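Local coordinates for probable ABC transporter extracellular-binding protein YckB (Bacillus subtilis, PDB 2IEE) that probably serves as the extracellular solute-binding component of a binding-protein-dependent ABC transport system, at residues A[58-63]-A[232-237]; A[74-79]-A[99-104]. All coordinates share one frame; numbering follows the deposited sequence.

Interaction 1. Residues A[58-63]-A[232-237]; sequences AKRLGL and SKDGSL
Arg-60 reaches from the end of helix 49-60 to Asp-234 and Ser-236, which sit where helix 218-234 gives way to helix 236-244, so that a salt bridge and a hydrogen bond tie a helix end to this helix junction at the surface of this type 2 periplasmic-binding-protein fold. From CB, the arginine chain sets out with CG anti to the carbonyl carbon (chi1 -65°), bends at chi2, runs straight through chi3 and turns once more at the CD-NE bond; the side chain also touches Ala-227 and Met-231 of helix 218-234. NE turns to Glu-56 on its own helix in a salt bridge. Arg-60 NH1 serves two carboxylates, Glu-230 and, weakly, Asp-234, with Asp-234 OD2 at 3.3 Å; this carboxylate is turned 64° against the guanidinium plane. Arg-60 NH2 makes the shorter bond, 2.8 Å to Ser-236 OG; the hydroxyl lies almost level with the guanidinium, though the N-H points somewhat off it. Glu-56, Glu-230 and Asp-234 gather round one positive charge, which they probably balance and hold in place. Asp-234 is held by an Asx turn: its OD1 accepts from Ser-236 N at 2.8 Å, nearly in line with the C-O bond. The serine hydroxyl links the two charged groups, accepting from Arg-60 NH2 while Ser-236 OG donates to Asp-234 OD1 at 2.5 Å, from the syn side and 32° out of the carboxylate plane.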
# COMPACT_ATOMS: atom_id res chain seq x y z
N ALA A 58 2.79 18.98 0.31
CA ALA A 58 2.41 20.08 1.19
C ALA A 58 3.48 21.17 1.11
O ALA A 58 3.16 22.36 1.09
CB ALA A 58 2.26 19.58 2.62
N LYS A 59 4.74 20.75 1.07
CA LYS A 59 5.84 21.70 0.99
C LYS A 59 5.71 22.52 -0.29
O LYS A 59 5.92 23.73 -0.28
CB LYS A 59 7.19 20.97 1.02
CG LYS A 59 8.38 21.91 1.12
CD LYS A 59 9.71 21.18 1.02
CE LYS A 59 10.87 22.15 1.17
NZ LYS A 59 12.20 21.47 1.09
N ARG A 60 5.36 21.86 -1.39
CA ARG A 60 5.20 22.55 -2.67
C ARG A 60 4.15 23.65 -2.52
O ARG A 60 4.19 24.65 -3.23
CB ARG A 60 4.74 21.58 -3.77
CG ARG A 60 5.73 20.47 -4.13
CD ARG A 60 7.03 21.03 -4.69
NE ARG A 60 8.04 19.99 -4.87
CZ ARG A 60 8.17 19.23 -5.96
NH1 ARG A 60 7.34 19.39 -6.98
NH2 ARG A 60 9.12 18.31 -6.02
N LEU A 61 3.23 23.45 -1.58
CA LEU A 61 2.16 24.40 -1.32
C LEU A 61 2.45 25.32 -0.13
O LEU A 61 1.53 25.88 0.46
CB LEU A 61 0.85 23.63 -1.07
CG LEU A 61 0.38 22.77 -2.25
CD1 LEU A 61 -0.72 21.83 -1.80
CD2 LEU A 61 -0.09 23.66 -3.38
N GLY A 62 3.73 25.47 0.21
CA GLY A 62 4.12 26.32 1.32
C GLY A 62 3.52 25.91 2.65
O GLY A 62 3.30 26.75 3.52
N LEU A 63 3.26 24.62 2.82
CA LEU A 63 2.66 24.14 4.06
C LEU A 63 3.52 23.13 4.81
O LEU A 63 4.34 22.42 4.23
CB LEU A 63 1.31 23.48 3.78
CG LEU A 63 0.24 24.24 2.99
CD1 LEU A 63 -0.92 23.29 2.71
CD2 LEU A 63 -0.23 25.47 3.76
N SER A 232 4.84 14.67 -10.27
CA SER A 232 4.75 13.60 -11.25
C SER A 232 5.58 13.93 -12.48
O SER A 232 6.23 13.05 -13.06
CB SER A 232 3.29 13.40 -11.66
OG SER A 232 3.19 12.40 -12.65
N LYS A 233 5.56 15.20 -12.88
CA LYS A 233 6.29 15.65 -14.06
C LYS A 233 7.79 15.84 -13.85
O LYS A 233 8.57 15.62 -14.77
CB LYS A 233 5.67 16.94 -14.60
CG LYS A 233 4.18 16.81 -14.93
CD LYS A 233 3.51 18.14 -15.23
CE LYS A 233 3.84 18.66 -16.62
NZ LYS A 233 3.03 19.86 -16.97
N ASP A 234 8.21 16.25 -12.65
CA ASP A 234 9.65 16.43 -12.43
C ASP A 234 10.37 15.21 -11.88
O ASP A 234 11.55 15.27 -11.57
CB ASP A 234 9.93 17.64 -11.54
CG ASP A 234 9.45 17.46 -10.12
OD1 ASP A 234 9.26 16.30 -9.68
OD2 ASP A 234 9.27 18.49 -9.44
N GLY A 235 9.66 14.09 -11.75
CA GLY A 235 10.29 12.88 -11.26
C GLY A 235 10.36 12.68 -9.76
O GLY A 235 10.94 11.69 -9.30
N SER A 236 9.79 13.60 -8.99
CA SER A 236 9.80 13.50 -7.54
C SER A 236 9.08 12.24 -7.05
O SER A 236 9.55 11.57 -6.13
CB SER A 236 9.15 14.73 -6.92
OG SER A 236 9.85 15.90 -7.28
N LEU A 237 7.94 11.94 -7.65
CA LEU A 237 7.19 10.75 -7.25
C LEU A 237 8.02 9.49 -7.50
O LEU A 237 8.18 8.67 -6.60
CB LEU A 237 5.87 10.66 -8.03
CG LEU A 237 4.74 11.61 -7.61
CD1 LEU A 237 3.52 11.34 -8.46
CD2 LEU A 237 4.40 11.40 -6.14

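Interaction 2. Residues A[74-79]-A[99-104]; sequences GMLTAV and EKFAFS
This is a buried apolar helix-to-strand contact, in which Leu-76 and Val-79 of helix 75-81 pack on the ring of Phe-101, in strand 101-103, which pairs with the long strand 197-214 of the solute-binding-protein fold. The two helix residues stand three apart, nearly one turn, and so both face the strand. Leu-76 crosses the phenylalanine at about a right angle. Its CD2 lies over one ring face in a CH-pi contact, 4.2 Å from the ring centroid and 28° off the normal, while Leu-76 CB comes within 3.6 Å of Phe-101 CZ. With Leu-76 CG anti to the carbonyl carbon (chi1 -63°), CD2 is the methyl laid over the ring, while CB stands outside the ring outline, next to CZ. Val-79 approaches obliquely, and its CG1 is 4.2 Å from Phe-101 CD1. Phe-101 also touches Val-212 of the neighbouring long strand, so the ring fills in between helix and sheet. An alanine at Phe-101 is likely to leave a gap beneath Leu-76 CD2 and beside Val-79 CG1, with helix 75-81 losing its packing partner on the strand. At its outer rim the ring also lies against the helix backbone, Phe-101 CE1 being 3.6 Å from Leu-76 O.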
# COMPACT_ATOMS: atom_id res chain seq x y z
N GLY A 74 -12.05 4.76 12.13
CA GLY A 74 -12.36 6.10 12.60
C GLY A 74 -11.56 7.18 11.89
O GLY A 74 -11.79 8.37 12.10
N MSE A 75 -10.63 6.75 11.04
CA MSE A 75 -9.80 7.68 10.30
C MSE A 75 -10.67 8.48 9.34
O MSE A 75 -10.61 9.71 9.30
CB MSE A 75 -8.72 6.91 9.54
CG MSE A 75 -7.59 7.77 9.01
SE MSE A 75 -6.16 6.67 8.27
CE MSE A 75 -5.20 6.26 9.89
N LEU A 76 -11.47 7.77 8.55
CA LEU A 76 -12.36 8.42 7.59
C LEU A 76 -13.36 9.30 8.32
O LEU A 76 -13.77 10.34 7.80
CB LEU A 76 -13.10 7.36 6.77
CG LEU A 76 -12.25 6.44 5.89
CD1 LEU A 76 -13.09 5.27 5.43
CD2 LEU A 76 -11.71 7.21 4.70
N THR A 77 -13.75 8.89 9.52
CA THR A 77 -14.70 9.65 10.33
C THR A 77 -14.06 10.96 10.77
O THR A 77 -14.73 11.98 10.90
CB THR A 77 -15.13 8.86 11.58
OG1 THR A 77 -15.88 7.70 11.18
CG2 THR A 77 -16.00 9.72 12.48
N ALA A 78 -12.75 10.91 11.00
CA ALA A 78 -12.01 12.08 11.43
C ALA A 78 -11.97 13.08 10.28
O ALA A 78 -11.92 14.29 10.50
CB ALA A 78 -10.61 11.69 11.84
N VAL A 79 -11.99 12.57 9.06
CA VAL A 79 -11.96 13.42 7.88
C VAL A 79 -13.30 14.15 7.75
O VAL A 79 -13.34 15.34 7.44
CB VAL A 79 -11.70 12.60 6.60
CG1 VAL A 79 -11.79 13.50 5.38
CG2 VAL A 79 -10.33 11.95 6.68
N GLU A 99 -18.02 8.62 -3.57
CA GLU A 99 -19.27 9.35 -3.42
C GLU A 99 -19.35 9.98 -2.04
O GLU A 99 -20.15 10.88 -1.80
CB GLU A 99 -20.47 8.42 -3.64
CG GLU A 99 -21.04 8.49 -5.05
CD GLU A 99 -19.99 8.25 -6.11
OE1 GLU A 99 -19.57 7.08 -6.29
OE2 GLU A 99 -19.58 9.23 -6.77
N LYS A 100 -18.49 9.51 -1.14
CA LYS A 100 -18.45 10.00 0.23
C LYS A 100 -17.26 10.93 0.50
O LYS A 100 -17.30 11.74 1.42
CB LYS A 100 -18.38 8.83 1.22
CG LYS A 100 -19.54 7.83 1.14
CD LYS A 100 -19.36 6.73 2.19
CE LYS A 100 -20.54 5.77 2.23
NZ LYS A 100 -20.63 4.91 1.02
N PHE A 101 -16.20 10.81 -0.29
CA PHE A 101 -15.01 11.63 -0.09
C PHE A 101 -14.41 12.17 -1.38
O PHE A 101 -14.83 11.81 -2.48
CB PHE A 101 -13.93 10.80 0.61
CG PHE A 101 -14.33 10.29 1.95
CD1 PHE A 101 -14.33 11.13 3.06
CD2 PHE A 101 -14.69 8.96 2.12
CE1 PHE A 101 -14.68 10.65 4.33
CE2 PHE A 101 -15.04 8.46 3.38
CZ PHE A 101 -15.04 9.32 4.48
N ALA A 102 -13.41 13.03 -1.23
CA ALA A 102 -12.71 13.59 -2.37
C ALA A 102 -11.29 13.02 -2.35
O ALA A 102 -10.55 13.21 -1.39
CB ALA A 102 -12.66 15.10 -2.27
N PHE A 103 -10.92 12.32 -3.41
CA PHE A 103 -9.59 11.74 -3.52
C PHE A 103 -8.69 12.62 -4.37
O PHE A 103 -9.16 13.37 -5.22
CB PHE A 103 -9.65 10.37 -4.19
CG PHE A 103 -10.09 9.26 -3.30
CD1 PHE A 103 -9.19 8.66 -2.43
CD2 PHE A 103 -11.39 8.77 -3.37
CE1 PHE A 103 -9.58 7.57 -1.64
CE2 PHE A 103 -11.79 7.69 -2.59
CZ PHE A 103 -10.88 7.09 -1.73
N SER A 104 -7.39 12.53 -4.12
CA SER A 104 -6.43 13.27 -4.92
C SER A 104 -6.20 12.31 -6.09
O SER A 104 -6.75 11.21 -6.10
CB SER A 104 -5.11 13.44 -4.17
OG SER A 104 -4.49 12.18 -3.93

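Interactions 1 and 2 share no helix or strand, and their centres lie 22 Å apart. Interaction 1 joins a helix end to a helix junction at the surface and works through charge and hydrogen bonding, with little area buried. Interaction 2 is a buried packing of aliphatic groups on an aromatic ring, without polar bonds between its segments, and sets a helix against a sheet edge. Helix 218-234 takes part near both: its end supplies Asp-234 to interaction 1, while Gln-221, Asn-225 and Leu-228 farther back touch Ala-102 and Ser-104 of segment 99-104. Along the chain, 74-79 and 99-104 are nested between 58-63 and 232-237, so the longer-range contact encloses the shorter-range one.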